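Long-range contacts in putative cytoplasmic protein (Salmonella enterica subsp. enterica serovar Typhimurium, PDB 4IQN), which is of unknown function but belongs to the DUF5066 family and is presumably a soluble protein of the bacterial cytoplasm: residues B[66-71]-B[172-177]; B[74-79]-B[127-132]; B[110-115]-B[214-219]. All coordinates share one frame; numbering follows the deposited sequence.

Interaction 1 of 3, residues B[66-71]-B[172-177]; sequences LSNYNM and NIISGA
The loop 66-71 comes closest to 172-177, the end of helix 166-175 and the residues after it, at Asn68 and Ala177, whose CA atoms lie 5.8 Å apart. Asn68 carries the contact. Its ND2 donates to the main-chain O of Ile173 at 3.0 Å, and the N-H...O angle of 170° makes the bond nearly straight. The acceptor lies almost in the amide plane of Asn68, whereas ND2 approaches from above the carbonyl plane of Ile173. A chi1 of 41°, with CG lodged between the backbone N and the carbonyl carbon, turns the amide toward the helix; OD1 then faces aliphatic atoms, with CG2 of Ile174 at 3.6 Å. CB of Asn68 meets CB of Ala177 at 3.7 Å.

Two local motifs shape the loop: a type I beta turn runs from Ser67 to Asn70, and within it an ST turn forms where Ser67 OG accepts the N-H of Tyr69 at 3.1 Å. The Tyr69 side chain crosses that of Ile173 at about a right angle, with CE1 3.8 Å from Ile173 CG2. Ile173 O sits at the edge of this ring, in its plane. A water links the phenol to the helix end: it is hydrogen-bonded to Tyr69 OH and donates to Ile173 O at 2.6 Å. Ile174 also packs on Leu11 and Leu14 of helix 8-14.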
loop_
_atom_site.group_PDB
_atom_site.type_symbol
_atom_site.label_atom_id
_atom_site.label_comp_id
_atom_site.label_asym_id
_atom_site.label_seq_id
_atom_site.Cartn_x
_atom_site.Cartn_y
_atom_site.Cartn_z
ATOM N N LEU B 66 7.690 -5.641 13.565
ATOM C CA LEU B 66 8.662 -4.588 13.304
ATOM C C LEU B 66 9.750 -5.142 12.380
ATOM O O LEU B 66 10.314 -6.201 12.624
ATOM C CB LEU B 66 9.315 -4.130 14.606
ATOM C CG LEU B 66 8.458 -3.327 15.601
ATOM C CD1 LEU B 66 9.188 -3.115 16.942
ATOM C CD2 LEU B 66 8.016 -1.996 15.023
ATOM N N SER B 67 10.071 -4.417 11.317
ATOM C CA SER B 67 11.035 -4.907 10.376
ATOM C C SER B 67 12.420 -4.769 10.974
ATOM O O SER B 67 12.570 -4.286 12.102
ATOM C CB SER B 67 10.959 -4.072 9.114
ATOM O OG SER B 67 11.421 -2.788 9.402
ATOM N N ASN B 68 13.422 -5.172 10.183
ATOM C CA ASN B 68 14.819 -4.993 10.504
ATOM C C ASN B 68 15.198 -3.523 10.745
ATOM O O ASN B 68 16.202 -3.231 11.381
ATOM C CB ASN B 68 15.691 -5.585 9.408
ATOM C CG ASN B 68 15.173 -5.295 8.016
ATOM O OD1 ASN B 68 14.019 -5.637 7.659
ATOM N ND2 ASN B 68 16.020 -4.687 7.195
ATOM N N TYR B 69 14.380 -2.607 10.257
ATOM C CA TYR B 69 14.554 -1.203 10.537
ATOM C C TYR B 69 14.019 -0.791 11.904
ATOM O O TYR B 69 14.124 0.353 12.269
ATOM C CB TYR B 69 13.866 -0.349 9.479
ATOM C CG TYR B 69 14.494 -0.313 8.114
ATOM C CD1 TYR B 69 14.388 -1.393 7.241
ATOM C CD2 TYR B 69 15.169 0.813 7.689
ATOM C CE1 TYR B 69 14.973 -1.346 5.973
ATOM C CE2 TYR B 69 15.706 0.896 6.434
ATOM C CZ TYR B 69 15.605 -0.179 5.568
ATOM O OH TYR B 69 16.172 -0.075 4.312
ATOM N N ASN B 70 13.464 -1.722 12.663
ATOM C CA ASN B 70 12.781 -1.393 13.912
ATOM C C ASN B 70 11.593 -0.451 13.732
ATOM O O ASN B 70 11.334 0.422 14.570
ATOM C CB ASN B 70 13.764 -0.837 14.982
ATOM C CG ASN B 70 13.319 -1.189 16.387
ATOM O OD1 ASN B 70 12.637 -2.202 16.606
ATOM N ND2 ASN B 70 13.693 -0.386 17.333
HETATM N N MSE B 71 10.864 -0.643 12.642
HETATM C CA MSE B 71 9.780 0.238 12.231
HETATM C C MSE B 71 8.634 -0.642 11.781
HETATM O O MSE B 71 8.835 -1.769 11.265
HETATM C CB MSE B 71 10.207 1.165 11.064
HETATM C CG MSE B 71 11.311 2.145 11.473
HETATM SE SE MSE B 71 11.925 3.272 9.969
HETATM C CE MSE B 71 10.475 4.597 9.974
ATOM N N ASN B 172 12.813 -6.605 -0.526
ATOM C CA ASN B 172 13.756 -5.505 -0.612
ATOM C C ASN B 172 14.025 -4.838 0.751
ATOM O O ASN B 172 15.168 -4.575 1.108
ATOM C CB ASN B 172 13.286 -4.494 -1.658
ATOM C CG ASN B 172 13.633 -4.946 -3.066
ATOM O OD1 ASN B 172 14.704 -4.629 -3.548
ATOM N ND2 ASN B 172 12.746 -5.708 -3.711
ATOM N N ILE B 173 12.968 -4.577 1.498
ATOM C CA ILE B 173 13.134 -4.078 2.877
ATOM C C ILE B 173 14.099 -4.954 3.710
ATOM O O ILE B 173 15.087 -4.429 4.310
ATOM C CB ILE B 173 11.784 -3.921 3.603
ATOM C CG1 ILE B 173 10.909 -2.812 2.974
ATOM C CG2 ILE B 173 12.009 -3.621 5.097
ATOM C CD1 ILE B 173 11.530 -1.418 2.906
ATOM N N ILE B 174 13.869 -6.277 3.742
ATOM C CA ILE B 174 14.636 -7.145 4.607
ATOM C C ILE B 174 16.065 -7.413 4.119
ATOM O O ILE B 174 16.912 -7.831 4.905
ATOM C CB ILE B 174 13.889 -8.466 4.938
ATOM C CG1 ILE B 174 13.762 -9.381 3.743
ATOM C CG2 ILE B 174 12.531 -8.208 5.548
ATOM C CD1 ILE B 174 13.176 -10.719 4.139
ATOM N N SER B 175 16.342 -7.114 2.841
ATOM C CA SER B 175 17.628 -7.400 2.242
ATOM C C SER B 175 18.746 -6.678 2.971
ATOM O O SER B 175 19.874 -7.159 3.001
ATOM C CB SER B 175 17.645 -7.092 0.725
ATOM O OG SER B 175 17.647 -5.695 0.457
ATOM N N GLY B 176 18.437 -5.549 3.608
ATOM C CA GLY B 176 19.463 -4.787 4.345
ATOM C C GLY B 176 19.879 -5.374 5.684
ATOM O O GLY B 176 20.889 -4.976 6.241
ATOM N N ALA B 177 19.115 -6.330 6.191
ATOM C CA ALA B 177 19.362 -6.902 7.502
ATOM C C ALA B 177 20.685 -7.689 7.495
ATOM O O ALA B 177 21.004 -8.379 6.510
ATOM C CB ALA B 177 18.209 -7.821 7.880
HETATM O O HOH W 1 16.691 -2.670 3.191
#

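Interaction 2 of 3, residues B[74-79]-B[127-132]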
loop_
_atom_site.group_PDB
_atom_site.type_symbol
_atom_site.label_atom_id
_atom_site.label_comp_id
_atom_site.label_asym_id
_atom_site.label_seq_id
_atom_site.Cartn_x
_atom_site.Cartn_y
_atom_site.Cartn_z
ATOM N N ILE B 74 2.571 -2.824 8.998
ATOM C CA ILE B 74 1.148 -2.997 8.830
ATOM C C ILE B 74 0.361 -2.360 9.989
ATOM O O ILE B 74 -0.791 -2.726 10.258
ATOM C CB ILE B 74 0.792 -4.505 8.706
ATOM C CG1 ILE B 74 1.266 -5.327 9.930
ATOM C CG2 ILE B 74 1.404 -5.084 7.458
ATOM C CD1 ILE B 74 0.746 -6.754 9.954
ATOM N N GLU B 75 0.959 -1.364 10.610
ATOM C CA GLU B 75 0.308 -0.614 11.712
ATOM C C GLU B 75 -0.824 0.300 11.245
ATOM O O GLU B 75 -1.960 0.205 11.712
ATOM C CB GLU B 75 1.347 0.203 12.433
ATOM C CG GLU B 75 0.833 0.836 13.724
ATOM C CD GLU B 75 1.901 1.679 14.387
ATOM O OE1 GLU B 75 2.721 1.119 15.114
ATOM O OE2 GLU B 75 1.934 2.899 14.174
ATOM N N THR B 76 -0.521 1.178 10.288
ATOM C CA THR B 76 -1.450 2.173 9.822
ATOM C C THR B 76 -2.736 1.618 9.220
ATOM O O THR B 76 -3.822 2.139 9.512
ATOM C CB THR B 76 -0.766 3.114 8.811
ATOM O OG1 THR B 76 0.217 3.861 9.506
ATOM C CG2 THR B 76 -1.749 4.080 8.200
ATOM N N LEU B 77 -2.628 0.548 8.444
ATOM C CA LEU B 77 -3.785 -0.024 7.806
ATOM C C LEU B 77 -4.788 -0.575 8.838
ATOM O O LEU B 77 -5.998 -0.563 8.573
ATOM C CB LEU B 77 -3.382 -1.101 6.828
ATOM C CG LEU B 77 -2.739 -2.394 7.350
ATOM C CD1 LEU B 77 -3.826 -3.422 7.708
ATOM C CD2 LEU B 77 -1.748 -2.925 6.296
ATOM N N GLN B 78 -4.283 -1.030 9.982
ATOM C CA GLN B 78 -5.175 -1.574 11.034
ATOM C C GLN B 78 -6.096 -0.511 11.607
ATOM O O GLN B 78 -7.184 -0.842 12.130
ATOM C CB GLN B 78 -4.378 -2.302 12.116
ATOM C CG GLN B 78 -3.818 -3.612 11.617
ATOM C CD GLN B 78 -2.989 -4.305 12.653
ATOM O OE1 GLN B 78 -3.529 -4.823 13.634
ATOM N NE2 GLN B 78 -1.674 -4.310 12.470
ATOM N N LYS B 79 -5.702 0.762 11.475
ATOM C CA LYS B 79 -6.528 1.907 11.887
ATOM C C LYS B 79 -7.715 2.080 11.003
ATOM O O LYS B 79 -8.611 2.788 11.371
ATOM C CB LYS B 79 -5.738 3.226 11.869
ATOM C CG LYS B 79 -4.580 3.281 12.869
ATOM C CD LYS B 79 -3.754 4.586 12.820
ATOM C CE LYS B 79 -2.534 4.469 13.744
ATOM N NZ LYS B 79 -1.754 5.724 13.951
ATOM N N ARG B 127 -2.413 1.718 2.897
ATOM C CA ARG B 127 -1.112 2.304 3.165
ATOM C C ARG B 127 -0.232 1.337 3.972
ATOM O O ARG B 127 -0.655 0.768 4.999
ATOM C CB ARG B 127 -1.207 3.646 3.868
ATOM C CG ARG B 127 0.155 4.358 3.925
ATOM C CD ARG B 127 0.107 5.831 4.253
ATOM N NE ARG B 127 1.457 6.393 4.108
ATOM C CZ ARG B 127 1.765 7.682 3.975
ATOM N NH1 ARG B 127 0.826 8.597 3.934
ATOM N NH2 ARG B 127 3.049 8.056 3.855
ATOM N N ILE B 128 0.970 1.121 3.502
ATOM C CA ILE B 128 1.985 0.312 4.168
ATOM C C ILE B 128 2.967 1.276 4.828
ATOM O O ILE B 128 3.441 2.222 4.193
ATOM C CB ILE B 128 2.717 -0.617 3.143
ATOM C CG1 ILE B 128 1.764 -1.670 2.562
ATOM C CG2 ILE B 128 3.983 -1.265 3.687
ATOM C CD1 ILE B 128 1.195 -2.617 3.577
ATOM N N ASP B 129 3.241 1.063 6.111
ATOM C CA ASP B 129 4.245 1.875 6.801
ATOM C C ASP B 129 5.635 1.599 6.224
ATOM O O ASP B 129 6.037 0.459 6.056
ATOM C CB ASP B 129 4.217 1.593 8.289
ATOM C CG ASP B 129 2.871 1.893 8.889
ATOM O OD1 ASP B 129 2.541 3.107 8.946
ATOM O OD2 ASP B 129 2.147 0.921 9.270
ATOM N N HIS B 130 6.346 2.683 5.928
ATOM C CA HIS B 130 7.550 2.644 5.108
ATOM C C HIS B 130 8.731 3.160 5.918
ATOM O O HIS B 130 8.577 3.734 7.031
ATOM C CB HIS B 130 7.298 3.459 3.818
ATOM C CG HIS B 130 8.431 3.431 2.839
ATOM N ND1 HIS B 130 9.072 2.280 2.467
ATOM C CD2 HIS B 130 9.013 4.433 2.135
ATOM C CE1 HIS B 130 10.029 2.576 1.595
ATOM N NE2 HIS B 130 10.014 3.876 1.394
ATOM N N VAL B 131 9.905 2.911 5.384
ATOM C CA VAL B 131 11.169 3.305 5.985
ATOM C C VAL B 131 11.706 4.663 5.491
ATOM O O VAL B 131 12.729 5.112 5.962
ATOM C CB VAL B 131 12.248 2.233 5.787
ATOM C CG1 VAL B 131 11.806 0.928 6.407
ATOM C CG2 VAL B 131 12.611 2.072 4.311
ATOM N N GLY B 132 11.025 5.288 4.540
ATOM C CA GLY B 132 11.439 6.618 4.034
ATOM C C GLY B 132 10.215 7.464 3.835
ATOM O O GLY B 132 9.146 7.126 4.300
HETATM O O HOH W 2 0.013 -0.146 7.472
#
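Arg127 and Ile128, of strand 124-128, meet the short, weakly bonded helix 75-78, so the contact joins an outermost strand of the four-stranded antiparallel sheet to a single helical turn. Arg127 meets the helix partly through its main chain: its O lies 3.8 Å from Leu77 CB, and a water that accepts the N-H of Leu77 lies within hydrogen-bonding reach of both this O and Asp129 OD2. The guanidinium is engaged separately, through NH1, by Tyr90 OH. Ile128 starts out away from the helix, yet chi1 of -66° and chi2 of -62° bend CD1 back to within 4.0 Å of Leu77 CD2; the two side chains run alongside each other in the same direction.

Asp129 follows, and its carboxylate grips Thr76 at two points. OD1 accepts from the hydroxyl OG1 of Thr76 at 2.5 Å, while OD2 accepts the backbone N-H of the same residue, each oxygen using its syn lone pair. Both bonds therefore fix the rotation of the carboxylate, and the N-H of Thr76 would probably favour the negative charge on OD2. From Thr76 N to Asp129 OD2 the distance is 2.9 Å, with an N-H...O angle of 173°.

Interaction 3 of 3, residues B[110-115]-B[214-219]; sequences EDLMPV and EAFWAK
With chi1 of 176°, CG of Phe216 stands anti to the backbone N, and the ring leaves helix 214-221 toward the loop 110-115. In Val115 a chi1 of 174° likewise sets CG1 anti to its own N, which brings this methyl over the ring: CG1 lies 3.9 Å from the centroid of Phe216 and 7° off the ring normal, a CH-pi contact centred on the face. The other branch, CG2, reaches Phe216 CE1 at 3.8 Å. Leu112 adds its CD2 at 3.9 Å from that same CE1, while its carbonyl O lies at the ring edge, in the ring plane, 3.6 Å from Phe216 CD1.

The loop bends here through the cis peptide bond before Pro114, whose O comes within 3.5 Å of Phe216 CB. One turn further along the helix, Lys219, bent at chi2 and chi4, brings CE to 3.7 Å from Asp111 O. Val115 also touches Ala96 and Tyr97 of helix 93-99. No hydrogen bond joins 110-115 to 214-219, so their mutual hold depends on shape: a buried aromatic ring, aliphatic branches and carbonyl oxygens at van der Waals distance.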
loop_
_atom_site.group_PDB
_atom_site.type_symbol
_atom_site.label_atom_id
_atom_site.label_comp_id
_atom_site.label_asym_id
_atom_site.label_seq_id
_atom_site.Cartn_x
_atom_site.Cartn_y
_atom_site.Cartn_z
ATOM N N GLU B 110 -9.509 20.434 4.140
ATOM C CA GLU B 110 -10.954 20.273 3.945
ATOM C C GLU B 110 -11.537 21.409 3.143
ATOM O O GLU B 110 -12.457 21.179 2.367
ATOM C CB GLU B 110 -11.714 20.146 5.278
ATOM C CG GLU B 110 -11.706 18.743 5.881
ATOM C CD GLU B 110 -10.441 18.390 6.678
ATOM O OE1 GLU B 110 -9.746 19.294 7.215
ATOM O OE2 GLU B 110 -10.144 17.174 6.791
ATOM N N ASP B 111 -11.002 22.625 3.319
ATOM C CA ASP B 111 -11.483 23.790 2.573
ATOM C C ASP B 111 -11.196 23.712 1.077
ATOM O O ASP B 111 -11.784 24.470 0.301
ATOM C CB ASP B 111 -10.828 25.081 3.058
ATOM C CG ASP B 111 -11.189 25.453 4.484
ATOM O OD1 ASP B 111 -11.866 24.708 5.211
ATOM O OD2 ASP B 111 -10.754 26.534 4.877
ATOM N N LEU B 112 -10.252 22.878 0.669
ATOM C CA LEU B 112 -9.869 22.808 -0.742
ATOM C C LEU B 112 -10.211 21.490 -1.392
ATOM O O LEU B 112 -9.896 21.268 -2.570
ATOM C CB LEU B 112 -8.382 23.088 -0.892
ATOM C CG LEU B 112 -8.089 24.576 -0.825
ATOM C CD1 LEU B 112 -8.053 25.004 0.604
ATOM C CD2 LEU B 112 -6.777 24.913 -1.464
HETATM N N MSE B 113 -10.874 20.603 -0.672
HETATM C CA MSE B 113 -11.186 19.310 -1.274
HETATM C C MSE B 113 -12.287 19.405 -2.317
HETATM O O MSE B 113 -13.129 20.303 -2.215
HETATM C CB MSE B 113 -11.721 18.365 -0.199
HETATM C CG MSE B 113 -10.684 17.861 0.790
HETATM SE SE MSE B 113 -9.592 16.458 0.001
HETATM C CE MSE B 113 -10.919 14.981 -0.166
ATOM N N PRO B 114 -12.122 18.689 -3.452
ATOM C CA PRO B 114 -11.374 17.462 -3.503
ATOM C C PRO B 114 -9.981 17.898 -4.035
ATOM O O PRO B 114 -9.924 18.689 -4.971
ATOM C CB PRO B 114 -12.065 16.626 -4.586
ATOM C CG PRO B 114 -12.842 17.579 -5.353
ATOM C CD PRO B 114 -13.282 18.614 -4.361
ATOM N N VAL B 115 -8.899 17.381 -3.476
ATOM C CA VAL B 115 -7.548 17.700 -3.960
ATOM C C VAL B 115 -7.153 16.743 -5.098
ATOM O O VAL B 115 -6.826 17.175 -6.199
ATOM C CB VAL B 115 -6.538 17.648 -2.834
ATOM C CG1 VAL B 115 -5.143 17.838 -3.354
ATOM C CG2 VAL B 115 -6.883 18.662 -1.768
ATOM N N GLU B 214 -9.424 18.414 -11.377
ATOM C CA GLU B 214 -9.437 19.674 -12.143
ATOM C C GLU B 214 -10.012 20.844 -11.332
ATOM O O GLU B 214 -9.635 21.997 -11.532
ATOM C CB GLU B 214 -10.201 19.517 -13.456
ATOM C CG GLU B 214 -9.507 18.657 -14.496
ATOM C CD GLU B 214 -8.159 19.211 -14.918
ATOM O OE1 GLU B 214 -8.035 20.423 -15.169
ATOM O OE2 GLU B 214 -7.210 18.431 -15.004
ATOM N N ALA B 215 -10.964 20.564 -10.448
ATOM C CA ALA B 215 -11.519 21.621 -9.589
ATOM C C ALA B 215 -10.522 22.194 -8.579
ATOM O O ALA B 215 -10.666 23.323 -8.148
ATOM C CB ALA B 215 -12.779 21.133 -8.859
ATOM N N PHE B 216 -9.530 21.410 -8.193
ATOM C CA PHE B 216 -8.557 21.870 -7.219
ATOM C C PHE B 216 -7.734 23.044 -7.810
ATOM O O PHE B 216 -7.494 24.011 -7.121
ATOM C CB PHE B 216 -7.691 20.716 -6.727
ATOM C CG PHE B 216 -6.595 21.116 -5.794
ATOM C CD1 PHE B 216 -6.879 21.494 -4.495
ATOM C CD2 PHE B 216 -5.267 21.058 -6.192
ATOM C CE1 PHE B 216 -5.863 21.814 -3.610
ATOM C CE2 PHE B 216 -4.246 21.389 -5.311
ATOM C CZ PHE B 216 -4.548 21.780 -4.009
ATOM N N TRP B 217 -7.396 23.019 -9.100
ATOM C CA TRP B 217 -6.635 24.165 -9.657
ATOM C C TRP B 217 -7.446 25.438 -9.599
ATOM O O TRP B 217 -6.926 26.478 -9.245
ATOM C CB TRP B 217 -6.205 23.927 -11.090
ATOM C CG TRP B 217 -5.389 22.719 -11.179
ATOM C CD1 TRP B 217 -5.678 21.605 -11.864
ATOM C CD2 TRP B 217 -4.152 22.475 -10.495
ATOM N NE1 TRP B 217 -4.690 20.663 -11.674
ATOM C CE2 TRP B 217 -3.747 21.175 -10.827
ATOM C CE3 TRP B 217 -3.361 23.226 -9.609
ATOM C CZ2 TRP B 217 -2.585 20.615 -10.348
ATOM C CZ3 TRP B 217 -2.195 22.660 -9.127
ATOM C CH2 TRP B 217 -1.820 21.365 -9.502
ATOM N N ALA B 218 -8.721 25.339 -9.963
ATOM C CA ALA B 218 -9.633 26.455 -9.838
ATOM C C ALA B 218 -9.700 26.969 -8.413
ATOM O O ALA B 218 -9.755 28.185 -8.208
ATOM C CB ALA B 218 -11.016 26.079 -10.308
ATOM N N LYS B 219 -9.727 26.058 -7.445
ATOM C CA LYS B 219 -9.767 26.444 -6.023
ATOM C C LYS B 219 -8.547 27.230 -5.669
ATOM O O LYS B 219 -8.651 28.228 -4.970
ATOM C CB LYS B 219 -9.839 25.242 -5.070
ATOM C CG LYS B 219 -11.223 24.692 -4.785
ATOM C CD LYS B 219 -12.088 25.570 -3.895
ATOM C CE LYS B 219 -13.090 24.679 -3.176
ATOM N NZ LYS B 219 -14.388 25.316 -2.906
#

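In the fold
Interactions 1 and 2 are neighbours, with centres about 14 Å apart, and they touch: Tyr69 and Ile173 of the first pack on Val131 of the second. They also share helix 166-175, which is part of interaction 1 and receives Ile128 and Val131 of interaction 2. Along the chain, interaction 2 is nested inside the loop closed by interaction 1. It lies nearest the chain's centre, at about 8 Å, whereas interaction 3 is about 24 Å out and on the opposite side from interaction 1. All three are partly buried, yet their chemistry differs. A side-chain amide and a water serve interaction 1, a carboxylate bonded to a backbone N-H and a hydroxyl dominates interaction 2, and interaction 3 is mainly apolar.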